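Local coordinates for protein TsrE (Streptomyces laurentii, PDB 7CWW) that probably acts as a cyclase in the biosynthesis of a thiopeptide antibiotic, at residues Glu38-Arg46 against Phe54-Arg62; Gln6-Pro14 against Ile82-Tyr93. One frame throughout, in Å; residues are numbered along the deposited sequence.

Overall arrangement
Both contacts involve the small three-stranded antiparallel sheet of a largely helical chain, and their centres lie about 13 Å apart. Contact 1 lies within the sheet, pairing strands 39-49 and 52-61 as a hairpin; contact 2 sets the loop and short helix 84-87 of segment 82-93 against edge strand 5-11. Strand 52-61 runs between the other two. Along the chain the hairpin is nested inside the loop that contact 2 closes. Probable backbone bonds, F59 O to K7 N and L57 N to L9 O, tie the contacts together. R56 of contact 1 also forms a salt bridge with D8 of contact 2, linking hairpin and edge strand into one unit on the same side of the chain's centre.

Contact 1 of 2, residues Glu38-Arg46 against Phe54-Arg62; sequences ETDSWFYLR and FLRLRFASR
F43 and R58 pair backbone to backbone in both directions, F43 N to R58 O at 2.9 Å and R58 N to F43 O at 3.0 Å, the latter nearly straight at 173°. They form one hydrogen-bonded pair of an antiparallel beta hairpin; L45 and R56 form the next, with R56 N only 2.8 Å from L45 O. Toward the other end D40 N reaches A60 O at 2.9 Å, while the bond from A60 N to S41 O is weak. The long side chain of R56 suits a buried strand position because acids lie within its span: E47 and D8 both form salt bridges with it. The opposite face of the hairpin, carrying W42, Y44, L55, L57 and F59, is mainly apolar. There L57 CD2 packs 3.7 Å from Y44 CB and also lies near W42 CZ3, one branched leucine touching two residues of the partner strand, and helix 65-78 meets F59. On the other face F43 holds CG between its backbone N and carbonyl carbon (chi1 67°), which lays the ring alongside the extended R58 chain. R58 CB makes a CH-pi contact over one ring face, 4.0 Å from the centroid, and R58 CD lies 3.7 Å from F43 CZ.

Contact 2 of 2, residues Gln6-Pro14 against Ile82-Tyr93; sequences QKDLTVSVP and IDAGDVFTYQPY
D8 meets Y90 and Y93 through its carboxylate. With CG anti to the backbone N (chi1 -179°), the side chain extends from the strand toward the loop. Its CB lies 3.5 Å from Y90 OH, its CG stands in the plane of the Y90 ring at the edge, and its OD2 accepts the bond from Y90 OH, with the carboxylate plane turned 78° from that ring. The modelled 2.3 Å between OD2 and the Y90 hydroxyl OH is very short, so its exact value is doubtful. D8 OD2 also lies 3.1 Å from Y93 CB. An acid suits this place because R56 forms a salt bridge with the same oxygen, which would probably favour the charged form.

Strand 5-11 is an edge strand of the three-stranded antiparallel sheet, and the segment that follows the one-turn helix 84-87 runs beside its outer margin without adding a strand. D83 occupies the N-cap position of that turn, and D83 O accepts from both D86 N and V87 N. One direct backbone bond joins the two segments: S12 N to V87 O, 2.8 Å and 165°. At T10 a water takes over, accepting from T10 N at 3.1 Å and donating to F88 O. A second water has V87 O and T89 O within donating distance, and the short serine side chain of S12 puts its OG 2.6 Å from this water.

Apolar side chains pack beside these bonds. V87 CG2 sits over the centre of the F88 ring, whose edge faces T10 O in plane. F88 CE1 packs 4.0 Å from V11 CG1. The compact, beta-branched V13 crosses V87 obliquely, its CG1 3.8 Å from V87 CG1.

Contact 1 of 2, residues Glu38-Arg46 against Phe54-Arg62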
loop_
_atom_site.group_PDB
_atom_site.type_symbol
_atom_site.label_atom_id
_atom_site.label_comp_id
_atom_site.label_asym_id
_atom_site.label_seq_id
_atom_site.Cartn_x
_atom_site.Cartn_y
_atom_site.Cartn_z
ATOM N N GLU A 38 15.781 -4.162 -26.512
ATOM C CA GLU A 38 14.620 -3.727 -27.274
ATOM C C GLU A 38 13.723 -2.823 -26.435
ATOM O O GLU A 38 13.054 -1.933 -26.971
ATOM C CB GLU A 38 13.868 -4.967 -27.758
ATOM C CG GLU A 38 12.665 -4.716 -28.635
ATOM C CD GLU A 38 11.881 -5.989 -28.898
ATOM O OE1 GLU A 38 11.605 -6.731 -27.928
ATOM O OE2 GLU A 38 11.551 -6.249 -30.074
ATOM N N THR A 39 13.719 -3.026 -25.122
ATOM C CA THR A 39 12.955 -2.233 -24.170
ATOM C C THR A 39 13.914 -1.757 -23.087
ATOM O O THR A 39 14.822 -2.494 -22.696
ATOM C CB THR A 39 11.800 -3.063 -23.574
ATOM O OG1 THR A 39 10.859 -3.376 -24.611
ATOM C CG2 THR A 39 11.084 -2.322 -22.442
ATOM N N ASP A 40 13.731 -0.518 -22.622
ATOM C CA ASP A 40 14.626 0.022 -21.598
ATOM C C ASP A 40 14.313 -0.564 -20.228
ATOM O O ASP A 40 15.207 -1.059 -19.536
ATOM C CB ASP A 40 14.525 1.545 -21.555
ATOM C CG ASP A 40 15.104 2.202 -22.796
ATOM O OD1 ASP A 40 16.261 1.894 -23.158
ATOM O OD2 ASP A 40 14.399 3.022 -23.411
ATOM N N SER A 41 13.049 -0.502 -19.816
ATOM C CA SER A 41 12.615 -1.016 -18.524
ATOM C C SER A 41 11.105 -1.176 -18.608
ATOM O O SER A 41 10.470 -0.681 -19.541
ATOM C CB SER A 41 13.013 -0.073 -17.378
ATOM O OG SER A 41 12.432 1.211 -17.568
ATOM N N TRP A 42 10.524 -1.854 -17.617
ATOM C CA TRP A 42 9.071 -1.964 -17.578
ATOM C C TRP A 42 8.598 -2.081 -16.137
ATOM O O TRP A 42 9.365 -2.426 -15.238
ATOM C CB TRP A 42 8.577 -3.164 -18.408
ATOM C CG TRP A 42 8.883 -4.516 -17.809
ATOM C CD1 TRP A 42 10.080 -5.193 -17.844
ATOM C CD2 TRP A 42 7.961 -5.365 -17.117
ATOM N NE1 TRP A 42 9.955 -6.409 -17.200
ATOM C CE2 TRP A 42 8.663 -6.540 -16.750
ATOM C CE3 TRP A 42 6.608 -5.241 -16.766
ATOM C CZ2 TRP A 42 8.053 -7.587 -16.044
ATOM C CZ3 TRP A 42 5.997 -6.280 -16.073
ATOM C CH2 TRP A 42 6.723 -7.442 -15.720
ATOM N N PHE A 43 7.316 -1.777 -15.927
ATOM C CA PHE A 43 6.643 -2.121 -14.683
ATOM C C PHE A 43 5.193 -2.432 -14.997
ATOM O O PHE A 43 4.740 -2.301 -16.140
ATOM C CB PHE A 43 6.773 -1.020 -13.604
ATOM C CG PHE A 43 6.043 0.291 -13.915
ATOM C CD1 PHE A 43 6.711 1.345 -14.538
ATOM C CD2 PHE A 43 4.727 0.488 -13.518
ATOM C CE1 PHE A 43 6.074 2.558 -14.791
ATOM C CE2 PHE A 43 4.071 1.699 -13.777
ATOM C CZ PHE A 43 4.755 2.739 -14.407
ATOM N N TYR A 44 4.471 -2.908 -13.984
ATOM C CA TYR A 44 3.051 -3.192 -14.157
ATOM C C TYR A 44 2.275 -2.589 -13.000
ATOM O O TYR A 44 2.818 -2.375 -11.913
ATOM C CB TYR A 44 2.747 -4.713 -14.252
ATOM C CG TYR A 44 2.726 -5.424 -12.906
ATOM C CD1 TYR A 44 1.552 -5.522 -12.158
ATOM C CD2 TYR A 44 3.888 -6.010 -12.388
ATOM C CE1 TYR A 44 1.538 -6.167 -10.905
ATOM C CE2 TYR A 44 3.879 -6.677 -11.145
ATOM C CZ TYR A 44 2.705 -6.749 -10.416
ATOM O OH TYR A 44 2.681 -7.391 -9.193
ATOM N N LEU A 45 1.006 -2.281 -13.263
ATOM C CA LEU A 45 0.044 -1.936 -12.229
ATOM C C LEU A 45 -1.188 -2.795 -12.448
ATOM O O LEU A 45 -1.411 -3.322 -13.540
ATOM C CB LEU A 45 -0.360 -0.438 -12.249
ATOM C CG LEU A 45 0.748 0.594 -11.997
ATOM C CD1 LEU A 45 0.221 2.039 -12.157
ATOM C CD2 LEU A 45 1.418 0.390 -10.604
ATOM N N ARG A 46 -1.986 -2.942 -11.402
ATOM C CA ARG A 46 -3.281 -3.592 -11.532
ATOM C C ARG A 46 -4.322 -2.630 -10.997
ATOM O O ARG A 46 -4.198 -2.140 -9.869
ATOM C CB ARG A 46 -3.311 -4.926 -10.800
ATOM C CG ARG A 46 -2.333 -5.924 -11.434
ATOM C CD ARG A 46 -2.022 -7.062 -10.508
ATOM N NE ARG A 46 -3.029 -8.114 -10.584
ATOM C CZ ARG A 46 -3.065 -9.157 -9.762
ATOM N NH1 ARG A 46 -4.010 -10.082 -9.886
ATOM N NH2 ARG A 46 -2.146 -9.279 -8.825
ATOM N N PHE A 54 -8.120 -4.492 -14.590
ATOM C CA PHE A 54 -7.189 -4.622 -15.699
ATOM C C PHE A 54 -5.745 -4.617 -15.218
ATOM O O PHE A 54 -5.402 -4.044 -14.176
ATOM C CB PHE A 54 -7.396 -3.539 -16.786
ATOM C CG PHE A 54 -7.160 -2.116 -16.322
ATOM C CD1 PHE A 54 -5.910 -1.516 -16.460
ATOM C CD2 PHE A 54 -8.211 -1.351 -15.825
ATOM C CE1 PHE A 54 -5.696 -0.186 -16.063
ATOM C CE2 PHE A 54 -8.013 -0.029 -15.435
ATOM C CZ PHE A 54 -6.754 0.558 -15.559
ATOM N N LEU A 55 -4.921 -5.328 -15.983
ATOM C CA LEU A 55 -3.473 -5.305 -15.862
ATOM C C LEU A 55 -2.929 -4.236 -16.798
ATOM O O LEU A 55 -3.273 -4.213 -17.988
ATOM C CB LEU A 55 -2.891 -6.670 -16.231
ATOM C CG LEU A 55 -1.369 -6.813 -16.281
ATOM C CD1 LEU A 55 -0.798 -6.695 -14.858
ATOM C CD2 LEU A 55 -0.969 -8.142 -16.923
ATOM N N ARG A 56 -2.114 -3.341 -16.258
ATOM C CA ARG A 56 -1.457 -2.295 -17.039
ATOM C C ARG A 56 0.016 -2.645 -17.175
ATOM O O ARG A 56 0.681 -2.930 -16.173
ATOM C CB ARG A 56 -1.602 -0.911 -16.380
ATOM C CG ARG A 56 -0.883 0.215 -17.161
ATOM C CD ARG A 56 -0.840 1.554 -16.417
ATOM N NE ARG A 56 -2.179 1.984 -15.987
ATOM C CZ ARG A 56 -3.088 2.533 -16.791
ATOM N NH1 ARG A 56 -2.828 2.739 -18.080
ATOM N NH2 ARG A 56 -4.270 2.881 -16.305
ATOM N N LEU A 57 0.534 -2.604 -18.403
ATOM C CA LEU A 57 1.958 -2.810 -18.648
ATOM C C LEU A 57 2.526 -1.521 -19.213
ATOM O O LEU A 57 2.068 -1.035 -20.250
ATOM C CB LEU A 57 2.196 -3.989 -19.597
ATOM C CG LEU A 57 1.604 -5.290 -19.029
ATOM C CD1 LEU A 57 1.532 -6.406 -20.048
ATOM C CD2 LEU A 57 2.401 -5.741 -17.803
ATOM N N ARG A 58 3.497 -0.950 -18.517
ATOM C CA ARG A 58 4.085 0.316 -18.921
ATOM C C ARG A 58 5.572 0.119 -19.159
ATOM O O ARG A 58 6.274 -0.438 -18.314
ATOM C CB ARG A 58 3.846 1.401 -17.874
ATOM C CG ARG A 58 4.082 2.778 -18.412
ATOM C CD ARG A 58 3.276 3.787 -17.656
ATOM N NE ARG A 58 3.769 5.124 -17.926
ATOM C CZ ARG A 58 3.280 5.916 -18.873
ATOM N NH1 ARG A 58 3.787 7.132 -19.045
ATOM N NH2 ARG A 58 2.278 5.498 -19.636
ATOM N N PHE A 59 6.045 0.565 -20.313
ATOM C CA PHE A 59 7.420 0.301 -20.683
ATOM C C PHE A 59 7.817 1.299 -21.755
ATOM O O PHE A 59 6.971 1.808 -22.493
ATOM C CB PHE A 59 7.614 -1.144 -21.179
ATOM C CG PHE A 59 6.623 -1.576 -22.243
ATOM C CD1 PHE A 59 5.393 -2.110 -21.895
ATOM C CD2 PHE A 59 6.934 -1.466 -23.588
ATOM C CE1 PHE A 59 4.494 -2.515 -22.870
ATOM C CE2 PHE A 59 6.038 -1.864 -24.564
ATOM C CZ PHE A 59 4.819 -2.390 -24.210
ATOM N N ALA A 60 9.112 1.575 -21.828
ATOM C CA ALA A 60 9.668 2.465 -22.834
ATOM C C ALA A 60 10.445 1.630 -23.843
ATOM O O ALA A 60 11.344 0.873 -23.466
ATOM C CB ALA A 60 10.575 3.520 -22.197
ATOM N N SER A 61 10.101 1.771 -25.115
ATOM C CA SER A 61 10.709 0.956 -26.148
ATOM C C SER A 61 10.802 1.761 -27.428
ATOM O O SER A 61 9.929 2.578 -27.729
ATOM C CB SER A 61 9.910 -0.331 -26.393
ATOM O OG SER A 61 10.376 -0.993 -27.555
ATOM N N ARG A 62 11.869 1.517 -28.176
ATOM C CA ARG A 62 12.008 2.073 -29.512
ATOM C C ARG A 62 11.146 1.348 -30.541
ATOM O O ARG A 62 10.879 1.907 -31.610
ATOM C CB ARG A 62 13.479 2.011 -29.928
ATOM C CG ARG A 62 14.055 0.599 -29.873
ATOM C CD ARG A 62 14.898 0.367 -28.627
ATOM N NE ARG A 62 16.234 0.945 -28.745
ATOM C CZ ARG A 62 17.222 0.411 -29.460
ATOM N NH1 ARG A 62 17.027 -0.718 -30.132
ATOM N NH2 ARG A 62 18.407 1.009 -29.507
#

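Contact 2 of 2, residues Gln6-Pro14 against Ile82-Tyr93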
loop_
_atom_site.group_PDB
_atom_site.type_symbol
_atom_site.label_atom_id
_atom_site.label_comp_id
_atom_site.label_asym_id
_atom_site.label_seq_id
_atom_site.Cartn_x
_atom_site.Cartn_y
_atom_site.Cartn_z
ATOM N N GLN A 6 7.366 6.032 -24.874
ATOM C CA GLN A 6 6.566 5.534 -23.765
ATOM C C GLN A 6 5.409 4.692 -24.298
ATOM O O GLN A 6 4.649 5.156 -25.152
ATOM C CB GLN A 6 6.053 6.718 -22.950
ATOM C CG GLN A 6 5.543 6.367 -21.585
ATOM C CD GLN A 6 6.472 5.445 -20.838
ATOM O OE1 GLN A 6 6.149 4.278 -20.624
ATOM N NE2 GLN A 6 7.628 5.963 -20.421
ATOM N N LYS A 7 5.290 3.448 -23.832
ATOM C CA LYS A 7 4.177 2.583 -24.201
ATOM C C LYS A 7 3.353 2.251 -22.965
ATOM O O LYS A 7 3.863 2.254 -21.845
ATOM C CB LYS A 7 4.657 1.273 -24.866
ATOM C CG LYS A 7 5.764 1.454 -25.885
ATOM C CD LYS A 7 5.268 2.142 -27.149
ATOM C CE LYS A 7 6.409 2.282 -28.149
ATOM N NZ LYS A 7 5.941 2.790 -29.465
ATOM N N ASP A 8 2.076 1.935 -23.183
ATOM C CA ASP A 8 1.109 1.719 -22.108
ATOM C C ASP A 8 0.014 0.811 -22.649
ATOM O O ASP A 8 -0.690 1.183 -23.592
ATOM C CB ASP A 8 0.531 3.063 -21.609
ATOM C CG ASP A 8 -0.484 2.902 -20.462
ATOM O OD1 ASP A 8 -0.530 1.852 -19.811
ATOM O OD2 ASP A 8 -1.245 3.854 -20.204
ATOM N N LEU A 9 -0.120 -0.378 -22.066
ATOM C CA LEU A 9 -1.056 -1.387 -22.550
ATOM C C LEU A 9 -1.915 -1.822 -21.377
ATOM O O LEU A 9 -1.380 -2.103 -20.303
ATOM C CB LEU A 9 -0.298 -2.595 -23.143
ATOM C CG LEU A 9 -1.068 -3.896 -23.357
ATOM C CD1 LEU A 9 -2.247 -3.618 -24.288
ATOM C CD2 LEU A 9 -0.173 -4.969 -23.961
ATOM N N THR A 10 -3.234 -1.872 -21.564
ATOM C CA THR A 10 -4.128 -2.322 -20.504
ATOM C C THR A 10 -4.897 -3.545 -20.987
ATOM O O THR A 10 -5.344 -3.603 -22.140
ATOM C CB THR A 10 -5.098 -1.208 -20.024
ATOM O OG1 THR A 10 -5.908 -0.737 -21.101
ATOM C CG2 THR A 10 -4.310 -0.008 -19.416
ATOM N N VAL A 11 -5.006 -4.540 -20.110
ATOM C CA VAL A 11 -5.616 -5.820 -20.434
ATOM C C VAL A 11 -6.714 -6.077 -19.419
ATOM O O VAL A 11 -6.424 -6.363 -18.248
ATOM C CB VAL A 11 -4.602 -6.965 -20.427
ATOM C CG1 VAL A 11 -5.227 -8.202 -21.110
ATOM C CG2 VAL A 11 -3.295 -6.506 -21.095
ATOM N N SER A 12 -7.968 -5.983 -19.866
ATOM C CA SER A 12 -9.135 -5.982 -18.979
ATOM C C SER A 12 -9.663 -7.403 -18.853
ATOM O O SER A 12 -10.536 -7.839 -19.605
ATOM C CB SER A 12 -10.196 -5.024 -19.509
ATOM O OG SER A 12 -9.787 -3.683 -19.276
ATOM N N VAL A 13 -9.115 -8.138 -17.893
ATOM C CA VAL A 13 -9.500 -9.521 -17.611
ATOM C C VAL A 13 -9.556 -9.703 -16.108
ATOM O O VAL A 13 -9.022 -8.872 -15.347
ATOM C CB VAL A 13 -8.506 -10.528 -18.226
ATOM C CG1 VAL A 13 -8.475 -10.394 -19.740
ATOM C CG2 VAL A 13 -7.113 -10.317 -17.623
ATOM N N PRO A 14 -10.224 -10.772 -15.624
ATOM C CA PRO A 14 -10.333 -10.988 -14.175
ATOM C C PRO A 14 -8.984 -10.968 -13.456
ATOM O O PRO A 14 -7.952 -11.236 -14.080
ATOM C CB PRO A 14 -10.986 -12.376 -14.083
ATOM C CG PRO A 14 -11.815 -12.469 -15.340
ATOM C CD PRO A 14 -10.978 -11.801 -16.387
ATOM N N ILE A 82 -12.021 -15.484 -24.693
ATOM C CA ILE A 82 -12.209 -14.051 -24.485
ATOM C C ILE A 82 -12.194 -13.322 -25.825
ATOM O O ILE A 82 -11.790 -13.860 -26.859
ATOM C CB ILE A 82 -11.152 -13.475 -23.532
ATOM C CG1 ILE A 82 -9.828 -13.318 -24.268
ATOM C CG2 ILE A 82 -11.004 -14.358 -22.306
ATOM C CD1 ILE A 82 -8.916 -12.297 -23.653
ATOM N N ASP A 83 -12.649 -12.073 -25.798
ATOM C CA ASP A 83 -12.862 -11.265 -26.994
ATOM C C ASP A 83 -11.772 -10.207 -27.065
ATOM O O ASP A 83 -11.669 -9.357 -26.171
ATOM C CB ASP A 83 -14.249 -10.618 -26.971
ATOM C CG ASP A 83 -14.450 -9.598 -28.090
ATOM O OD1 ASP A 83 -14.928 -8.478 -27.806
ATOM O OD2 ASP A 83 -14.145 -9.918 -29.258
ATOM N N ALA A 84 -10.974 -10.256 -28.135
ATOM C CA ALA A 84 -9.840 -9.345 -28.279
ATOM C C ALA A 84 -10.290 -7.891 -28.351
ATOM O O ALA A 84 -9.674 -7.011 -27.741
ATOM C CB ALA A 84 -9.035 -9.720 -29.522
ATOM N N GLY A 85 -11.384 -7.626 -29.063
ATOM C CA GLY A 85 -11.897 -6.275 -29.174
ATOM C C GLY A 85 -12.508 -5.710 -27.914
ATOM O O GLY A 85 -12.948 -4.559 -27.925
ATOM N N ASP A 86 -12.548 -6.482 -26.828
ATOM C CA ASP A 86 -13.033 -6.003 -25.543
ATOM C C ASP A 86 -11.950 -5.931 -24.474
ATOM O O ASP A 86 -12.005 -5.055 -23.612
ATOM C CB ASP A 86 -14.180 -6.898 -25.048
ATOM C CG ASP A 86 -14.404 -6.793 -23.550
ATOM O OD1 ASP A 86 -15.118 -5.871 -23.104
ATOM O OD2 ASP A 86 -13.841 -7.630 -22.809
ATOM N N VAL A 87 -10.950 -6.809 -24.513
ATOM C CA VAL A 87 -9.968 -6.805 -23.437
ATOM C C VAL A 87 -8.963 -5.673 -23.561
ATOM O O VAL A 87 -8.329 -5.321 -22.570
ATOM C CB VAL A 87 -9.212 -8.139 -23.349
ATOM C CG1 VAL A 87 -10.166 -9.227 -22.885
ATOM C CG2 VAL A 87 -8.579 -8.484 -24.682
ATOM N N PHE A 88 -8.788 -5.080 -24.737
ATOM C CA PHE A 88 -7.749 -4.071 -24.873
ATOM C C PHE A 88 -8.271 -2.637 -24.839
ATOM O O PHE A 88 -7.490 -1.717 -25.097
ATOM C CB PHE A 88 -6.945 -4.325 -26.151
ATOM C CG PHE A 88 -6.161 -5.612 -26.110
ATOM C CD1 PHE A 88 -5.392 -5.932 -25.000
ATOM C CD2 PHE A 88 -6.232 -6.519 -27.156
ATOM C CE1 PHE A 88 -4.676 -7.120 -24.941
ATOM C CE2 PHE A 88 -5.525 -7.708 -27.104
ATOM C CZ PHE A 88 -4.746 -8.010 -25.996
ATOM N N THR A 89 -9.556 -2.418 -24.512
ATOM C CA THR A 89 -10.077 -1.063 -24.342
ATOM C C THR A 89 -9.086 -0.232 -23.539
ATOM O O THR A 89 -8.669 -0.632 -22.446
ATOM C CB THR A 89 -11.430 -1.078 -23.617
ATOM O OG1 THR A 89 -12.388 -1.868 -24.340
ATOM C CG2 THR A 89 -11.956 0.350 -23.486
ATOM N N TYR A 90 -8.666 0.909 -24.085
ATOM C CA TYR A 90 -7.557 1.623 -23.462
ATOM C C TYR A 90 -8.039 2.434 -22.265
ATOM O O TYR A 90 -8.980 3.223 -22.369
ATOM C CB TYR A 90 -6.825 2.534 -24.454
ATOM C CG TYR A 90 -5.627 3.200 -23.789
ATOM C CD1 TYR A 90 -4.668 2.435 -23.114
ATOM C CD2 TYR A 90 -5.480 4.584 -23.790
ATOM C CE1 TYR A 90 -3.571 3.034 -22.476
ATOM C CE2 TYR A 90 -4.396 5.194 -23.157
ATOM C CZ TYR A 90 -3.445 4.416 -22.502
ATOM O OH TYR A 90 -2.373 5.025 -21.870
ATOM N N GLN A 91 -7.405 2.213 -21.119
ATOM C CA GLN A 91 -7.691 2.954 -19.897
ATOM C C GLN A 91 -6.484 3.835 -19.598
ATOM O O GLN A 91 -5.410 3.311 -19.263
ATOM C CB GLN A 91 -7.966 1.995 -18.739
ATOM C CG GLN A 91 -9.188 1.091 -18.981
ATOM C CD GLN A 91 -10.472 1.892 -19.078
ATOM O OE1 GLN A 91 -10.542 3.021 -18.592
ATOM N NE2 GLN A 91 -11.495 1.314 -19.692
ATOM N N PRO A 92 -6.603 5.151 -19.730
ATOM C CA PRO A 92 -5.407 6.005 -19.771
ATOM C C PRO A 92 -4.664 6.053 -18.452
ATOM O O PRO A 92 -5.248 6.167 -17.371
ATOM C CB PRO A 92 -5.970 7.383 -20.134
ATOM C CG PRO A 92 -7.219 7.059 -20.915
ATOM C CD PRO A 92 -7.805 5.865 -20.198
ATOM N N TYR A 93 -3.347 5.983 -18.564
ATOM C CA TYR A 93 -2.484 6.098 -17.407
ATOM C C TYR A 93 -2.674 7.438 -16.706
ATOM O O TYR A 93 -2.767 8.483 -17.348
ATOM C CB TYR A 93 -1.047 5.941 -17.865
ATOM C CG TYR A 93 -0.017 5.967 -16.775
ATOM C CD1 TYR A 93 -0.008 5.003 -15.764
ATOM C CD2 TYR A 93 0.984 6.933 -16.778
ATOM C CE1 TYR A 93 0.977 5.013 -14.769
ATOM C CE2 TYR A 93 1.979 6.945 -15.789
ATOM C CZ TYR A 93 1.961 5.983 -14.793
ATOM O OH TYR A 93 2.944 5.999 -13.823
HETATM O O HOH W 1 -4.736 -1.305 -24.168
HETATM O O HOH W 2 -8.149 -2.911 -21.172
#